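Local coordinates for protein beta-1,4-exocellulase (Thermobifida fusca, PDB 4B4H) that probably cleaves beta-1,4 linkages in cellulose as a family 6 cellobiohydrolase, of which this chain is the catalytic domain, at residues S29-E34 against A332-R337. Numbering follows the deposited sequence. Where two conformers were deposited one is given.
Sequences SAVANE and AGLGER
E34 and R337 meet through carbon rather than charge, where two loops of the glycoside hydrolase family 6 catalytic domain pack together: 29-34 follows helix 16-24 and leads toward strand 38-40, while 332-337 runs toward strand 339-340. On the first loop a type I beta turn runs from V31 to E34, closed by E34 N to V31 O at 3.1 Å; the side chains of V31 and E34, its first and last residues, both point toward the second loop. The E34 chain, bent at chi2, crosses the R337 side chain obliquely, bringing its OE1 to 3.4 Å from R337 CG, with R337 CB a little farther off. The charged ends do not join: OE1 of E34 stays 5.7 Å from NE of R337, and the carboxylate and guanidinium planes stand 78° apart. Opposite charges at that separation may still attract weakly. An alanine in place of E34 would probably uncover part of the R337 CB and CG on this side and take away the negative charge near its guanidinium.

Beside this pair, V31 and L334 reach toward each other tip to tip, CG1 of V31 lying 3.9 Å from CD1 of L334. Both are buried, and both also touch L413, so helix 406-414 adds to the small apolar cluster; V31 also meets F409 and L420. K353, a predicted substrate-binding residue, has its side chain about 9 Å from that of L334, which places the contact near the predicted substrate site.

The guanidinium is held by its own loop and by the C-terminal tail. R337 NH2 bonds to P418 O, and bends at chi2 and chi3 (61° and 80°) fold R337 back until R337 NH1 sits 2.9 Å from G335 O, above the carbonyl plane.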
loop_
_atom_site.group_PDB
_atom_site.type_symbol
_atom_site.label_atom_id
_atom_site.label_comp_id
_atom_site.label_asym_id
_atom_site.label_seq_id
_atom_site.Cartn_x
_atom_site.Cartn_y
_atom_site.Cartn_z
ATOM N N SER A 29 -23.502 3.082 4.032
ATOM C CA SER A 29 -23.413 3.983 5.185
ATOM C C SER A 29 -22.651 3.360 6.355
ATOM O O SER A 29 -22.033 4.079 7.147
ATOM C CB SER A 29 -24.794 4.479 5.630
ATOM O OG SER A 29 -25.533 3.432 6.238
ATOM N N ALA A 30 -22.685 2.027 6.434
ATOM C CA ALA A 30 -22.024 1.256 7.492
ATOM C C ALA A 30 -20.518 1.503 7.553
ATOM O O ALA A 30 -19.899 1.371 8.607
ATOM C CB ALA A 30 -22.300 -0.225 7.310
ATOM N N VAL A 31 -19.942 1.863 6.417
ATOM C CA VAL A 31 -18.510 2.140 6.357
ATOM C C VAL A 31 -18.181 3.536 5.859
ATOM O O VAL A 31 -17.020 3.880 5.759
ATOM C CB VAL A 31 -17.744 1.097 5.509
ATOM C CG1 VAL A 31 -17.744 -0.257 6.196
ATOM C CG2 VAL A 31 -18.325 0.998 4.106
ATOM N N ALA A 32 -19.193 4.357 5.586
ATOM C CA ALA A 32 -18.922 5.669 4.995
ATOM C C ALA A 32 -18.237 6.651 5.949
ATOM O O ALA A 32 -17.748 7.684 5.504
ATOM C CB ALA A 32 -20.182 6.275 4.406
ATOM N N ASN A 33 -18.205 6.324 7.246
ATOM C CA ASN A 33 -17.554 7.134 8.275
ATOM C C ASN A 33 -16.144 6.642 8.613
ATOM O O ASN A 33 -15.578 7.030 9.638
ATOM C CB ASN A 33 -18.396 7.137 9.560
ATOM C CG ASN A 33 -19.782 7.719 9.357
ATOM O OD1 ASN A 33 -20.787 7.032 9.532
ATOM N ND2 ASN A 33 -19.842 8.991 8.991
ATOM N N GLU A 34 -15.592 5.761 7.784
ATOM C CA GLU A 34 -14.252 5.254 8.027
ATOM C C GLU A 34 -13.247 6.216 7.419
ATOM O O GLU A 34 -13.571 6.917 6.461
ATOM C CB GLU A 34 -14.086 3.844 7.465
ATOM C CG GLU A 34 -14.951 2.805 8.176
ATOM C CD GLU A 34 -14.813 2.843 9.692
ATOM O OE1 GLU A 34 -13.683 2.778 10.217
ATOM O OE2 GLU A 34 -15.863 2.939 10.368
ATOM N N ALA A 332 -12.433 -10.228 -3.078
ATOM C CA ALA A 332 -11.833 -9.589 -1.914
ATOM C C ALA A 332 -12.910 -8.993 -1.005
ATOM O O ALA A 332 -14.035 -8.704 -1.440
ATOM C CB ALA A 332 -10.824 -8.533 -2.341
ATOM N N GLY A 333 -12.584 -8.815 0.268
ATOM C CA GLY A 333 -13.508 -8.140 1.174
ATOM C C GLY A 333 -12.848 -7.055 1.994
ATOM O O GLY A 333 -11.647 -7.101 2.232
ATOM N N LEU A 334 -13.648 -6.093 2.454
ATOM C CA LEU A 334 -13.150 -5.077 3.383
ATOM C C LEU A 334 -12.469 -5.748 4.555
ATOM O O LEU A 334 -12.957 -6.748 5.068
ATOM C CB LEU A 334 -14.287 -4.196 3.910
ATOM C CG LEU A 334 -14.989 -3.299 2.901
ATOM C CD1 LEU A 334 -16.237 -2.651 3.482
ATOM C CD2 LEU A 334 -14.047 -2.226 2.396
ATOM N N GLY A 335 -11.336 -5.199 4.972
ATOM C CA GLY A 335 -10.616 -5.731 6.119
ATOM C C GLY A 335 -11.005 -5.111 7.441
ATOM O O GLY A 335 -11.990 -4.363 7.532
ATOM N N GLU A 336 -10.224 -5.438 8.469
ATOM C CA GLU A 336 -10.345 -4.810 9.783
ATOM C C GLU A 336 -10.364 -3.298 9.636
ATOM O O GLU A 336 -9.602 -2.723 8.840
ATOM C CB GLU A 336 -9.202 -5.226 10.713
ATOM C CG GLU A 336 -9.457 -4.915 12.190
ATOM C CD GLU A 336 -8.429 -5.550 13.109
ATOM O OE1 GLU A 336 -7.742 -6.502 12.664
ATOM O OE2 GLU A 336 -8.305 -5.107 14.285
ATOM N N ARG A 337 -11.242 -2.649 10.388
ATOM C CA ARG A 337 -11.356 -1.216 10.341
ATOM C C ARG A 337 -10.138 -0.549 10.996
ATOM O O ARG A 337 -9.442 -1.156 11.817
ATOM C CB ARG A 337 -12.684 -0.757 10.968
ATOM C CG ARG A 337 -13.811 -0.573 9.945
ATOM C CD ARG A 337 -14.169 -1.843 9.183
ATOM N NE ARG A 337 -15.029 -2.724 9.969
ATOM C CZ ARG A 337 -15.257 -4.011 9.720
ATOM N NH1 ARG A 337 -14.647 -4.654 8.719
ATOM N NH2 ARG A 337 -16.085 -4.671 10.521
#